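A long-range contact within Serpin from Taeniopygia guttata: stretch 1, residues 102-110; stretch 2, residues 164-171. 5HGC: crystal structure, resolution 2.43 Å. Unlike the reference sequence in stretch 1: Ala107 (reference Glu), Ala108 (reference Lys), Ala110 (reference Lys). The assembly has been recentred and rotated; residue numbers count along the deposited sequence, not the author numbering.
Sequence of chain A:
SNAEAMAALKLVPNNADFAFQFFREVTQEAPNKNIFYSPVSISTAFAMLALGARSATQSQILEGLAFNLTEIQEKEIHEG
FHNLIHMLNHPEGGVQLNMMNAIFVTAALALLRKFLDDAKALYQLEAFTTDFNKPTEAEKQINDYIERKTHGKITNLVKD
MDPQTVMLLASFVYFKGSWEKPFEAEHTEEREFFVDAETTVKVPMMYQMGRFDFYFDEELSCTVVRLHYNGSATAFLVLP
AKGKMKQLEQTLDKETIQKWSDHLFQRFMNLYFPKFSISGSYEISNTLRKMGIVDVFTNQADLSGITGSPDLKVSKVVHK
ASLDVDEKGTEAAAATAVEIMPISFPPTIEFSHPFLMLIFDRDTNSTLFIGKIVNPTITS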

# COMPACT_ATOMS: atom_id res chain seq x y z
N ALA A 102 -4.73 -7.72 -11.77
CA ALA A 102 -5.42 -8.66 -12.65
C ALA A 102 -6.85 -8.20 -12.83
O ALA A 102 -7.40 -7.53 -11.94
N ILE A 103 -7.39 -8.48 -14.03
CA ILE A 103 -8.80 -8.35 -14.32
C ILE A 103 -9.46 -9.66 -14.67
O ILE A 103 -8.88 -10.48 -15.35
N PHE A 104 -10.66 -9.85 -14.14
CA PHE A 104 -11.48 -11.02 -14.44
C PHE A 104 -12.75 -10.49 -15.10
O PHE A 104 -13.53 -9.75 -14.46
N VAL A 105 -12.89 -10.75 -16.40
CA VAL A 105 -13.95 -10.11 -17.21
C VAL A 105 -14.92 -11.22 -17.61
O VAL A 105 -14.48 -12.36 -17.96
N THR A 106 -16.23 -10.93 -17.54
CA THR A 106 -17.24 -11.89 -18.00
C THR A 106 -16.95 -12.38 -19.42
O THR A 106 -16.61 -11.57 -20.31
N ALA A 107 -17.03 -13.69 -19.60
CA ALA A 107 -16.96 -14.32 -20.92
C ALA A 107 -17.95 -13.70 -21.93
O ALA A 107 -17.70 -13.72 -23.13
N ALA A 108 -19.01 -13.08 -21.42
CA ALA A 108 -20.03 -12.43 -22.22
C ALA A 108 -19.62 -11.08 -22.86
O ALA A 108 -20.46 -10.38 -23.48
N LEU A 109 -18.37 -10.67 -22.66
CA LEU A 109 -17.92 -9.41 -23.22
C LEU A 109 -16.67 -9.60 -24.07
O LEU A 109 -15.88 -10.54 -23.84
N ALA A 110 -16.49 -8.70 -25.03
CA ALA A 110 -15.33 -8.72 -25.94
C ALA A 110 -14.13 -8.10 -25.24
O ALA A 110 -14.30 -7.26 -24.36
N GLN A 164 -23.86 -11.86 -11.61
CA GLN A 164 -23.91 -10.82 -12.61
C GLN A 164 -22.65 -9.88 -12.77
O GLN A 164 -22.75 -8.75 -13.33
N THR A 165 -21.50 -10.34 -12.24
CA THR A 165 -20.28 -9.54 -12.24
C THR A 165 -19.88 -9.35 -13.68
O THR A 165 -19.82 -10.27 -14.45
N VAL A 166 -19.63 -8.11 -14.03
CA VAL A 166 -19.14 -7.83 -15.35
C VAL A 166 -17.60 -7.95 -15.32
O VAL A 166 -17.02 -8.74 -16.07
N MET A 167 -16.96 -7.19 -14.42
CA MET A 167 -15.48 -7.17 -14.26
C MET A 167 -15.07 -7.00 -12.80
O MET A 167 -15.59 -6.12 -12.09
N LEU A 168 -14.19 -7.88 -12.37
CA LEU A 168 -13.47 -7.79 -11.13
C LEU A 168 -12.05 -7.24 -11.39
O LEU A 168 -11.27 -7.83 -12.13
N LEU A 169 -11.71 -6.09 -10.81
CA LEU A 169 -10.30 -5.61 -10.81
C LEU A 169 -9.67 -6.05 -9.53
O LEU A 169 -10.12 -5.66 -8.46
N ALA A 170 -8.66 -6.91 -9.62
CA ALA A 170 -7.90 -7.34 -8.43
C ALA A 170 -6.48 -6.65 -8.34
O ALA A 170 -5.70 -6.72 -9.31
N SER A 171 -6.16 -5.97 -7.21
CA SER A 171 -4.73 -5.71 -6.92
C SER A 171 -4.33 -6.32 -5.60
O SER A 171 -5.05 -6.24 -4.59

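Two antiparallel strands, 102-106 and 167-171, lie edge to edge with their axes 4.7 Å apart, so the side chains do not interdigitate across a gap as they would between two layers. They stand on the two faces of a shared sheet, and the register decides which neighbours meet. Ala102, Phe104, Leu168 and Ala170 occupy one face; Ile103, Val105, Met167 and Leu169 occupy the other.

The backbone sets this pattern. Paired hydrogen bonds join Ala102 to Ala170 (Ala102 N to Ala170 O 2.8 Å, Ala170 N to Ala102 O 2.7 Å) and Phe104 to Leu168 (Phe104 N to Leu168 O and Leu168 N to Phe104 O, both 2.9 Å). Ile103 with Leu169 sits between these two pairs, and Val105 with Met167 lies beyond Phe104 and Leu168; in both non-hydrogen-bonded pairs the CA atoms come closer, 4.7 and 4.4 Å apart.

On the Phe104 face, one large ring is matched with small and branched partners. Phe104 takes chi1 m with chi2 at 88°, and its ring extends along the strand pair toward Ala170. The methyl of Ala170 meets the ring at its edge, near the ring plane, with Phe104 CE1 4.2 Å from Ala170 CB. Leu168, in the t, p rotamer, supplies the second contact, its CD2 lying 3.9 Å from Phe104 CD1 in an oblique approach. The short side chains of Ala102 and Ala170 keep the relief low at their end of this face, and the ring is the bump that overlaps it.

The other face is filled by aliphatic branches and a thioether. Ile103 adopts p, t, which places CG2 3.6 Å from CD1 of Leu169, itself t, p. Although the CA-to-CB bond of Leu169 follows the face, the end of its side chain comes nearer to the first stretch and closes the space beside Ile103. Met167, with chi angles t, t, p, runs its chain out so that SD touches two methyls, 4.3 Å from Ile103 CG2 and 4.1 Å from Val105 CG2, with Val105 in t. The flexible thioether thus bridges two beta-branched neighbours.

Beyond the last bridged pair, the contact continues into the turn. Thr106 N donates to Val166 O at 2.8 Å, and a type I turn from Thr106 to Leu109 brings the chain back so that Leu109, in m, t, points toward the second stretch. Its CD1 rests 3.5 Å from Val166 CG1. Val166 (chi1 t) directs its CA-to-CB bond away from the first stretch, yet CG1 still reaches Leu109 and lies 4.2 Å from Thr106 CG2, so one methyl is shared by two neighbours.

No side-chain polar group bonds across the contact. Thr106, with chi1 t, turns OG1 inward to its own turn, where Ala108 N donates to it at 3.0 Å. Ala107, Ala108 and Ala110, which differ from the reference sequence, stay outside the contact. The rule is economical: backbone fixes the register, and apolar shape fills each face.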

# COMPACT_ATOMS: atom_id res chain seq x y z
CB ALA A 102 -5.35 -10.10 -12.17
CB ILE A 103 -9.16 -7.24 -15.33
CG1 ILE A 103 -8.52 -7.48 -16.69
CG2 ILE A 103 -8.75 -5.91 -14.77
CD1 ILE A 103 -9.04 -6.59 -17.83
CB PHE A 104 -11.73 -11.80 -13.16
CG PHE A 104 -10.47 -12.31 -12.54
CD1 PHE A 104 -9.73 -11.50 -11.61
CD2 PHE A 104 -9.97 -13.60 -12.89
CE1 PHE A 104 -8.52 -11.99 -11.05
CE2 PHE A 104 -8.78 -14.10 -12.31
CZ PHE A 104 -8.06 -13.28 -11.40
CB VAL A 105 -13.42 -9.37 -18.47
CG1 VAL A 105 -14.54 -8.61 -19.24
CG2 VAL A 105 -12.37 -8.35 -18.08
CB THR A 106 -18.65 -11.33 -17.93
OG1 THR A 106 -19.52 -12.22 -18.63
CG2 THR A 106 -18.76 -9.96 -18.55
CB ALA A 107 -17.15 -15.83 -20.79
CB ALA A 108 -21.27 -12.25 -21.36
CB LEU A 109 -17.64 -8.38 -22.12
CG LEU A 109 -18.84 -7.67 -21.49
CD1 LEU A 109 -18.30 -6.77 -20.39
CD2 LEU A 109 -19.72 -6.88 -22.46
CB ALA A 110 -15.66 -7.92 -27.20
CB GLN A 164 -25.15 -9.99 -12.34
CG GLN A 164 -26.30 -10.37 -13.25
CD GLN A 164 -27.33 -9.28 -13.31
OE1 GLN A 164 -27.83 -8.83 -12.26
NE2 GLN A 164 -27.65 -8.83 -14.54
CB THR A 165 -19.15 -10.23 -11.46
OG1 THR A 165 -19.55 -10.39 -10.11
CG2 THR A 165 -17.88 -9.41 -11.47
CB VAL A 166 -19.69 -6.46 -15.80
CG1 VAL A 166 -19.05 -5.99 -17.08
CG2 VAL A 166 -21.20 -6.56 -16.04
CB MET A 167 -14.87 -6.07 -15.13
CG MET A 167 -13.42 -5.78 -14.83
SD MET A 167 -12.64 -4.75 -16.07
CE MET A 167 -13.51 -3.22 -15.87
CB LEU A 168 -13.39 -9.20 -10.51
CG LEU A 168 -12.51 -9.30 -9.26
CD1 LEU A 168 -13.06 -8.44 -8.12
CD2 LEU A 168 -12.32 -10.72 -8.77
CB LEU A 169 -10.23 -4.09 -10.94
CG LEU A 169 -8.87 -3.39 -10.90
CD1 LEU A 169 -7.92 -3.78 -12.02
CD2 LEU A 169 -9.16 -1.90 -10.95
CB ALA A 170 -7.74 -8.85 -8.43
CB SER A 171 -4.29 -4.25 -7.01
OG SER A 171 -4.89 -3.56 -5.95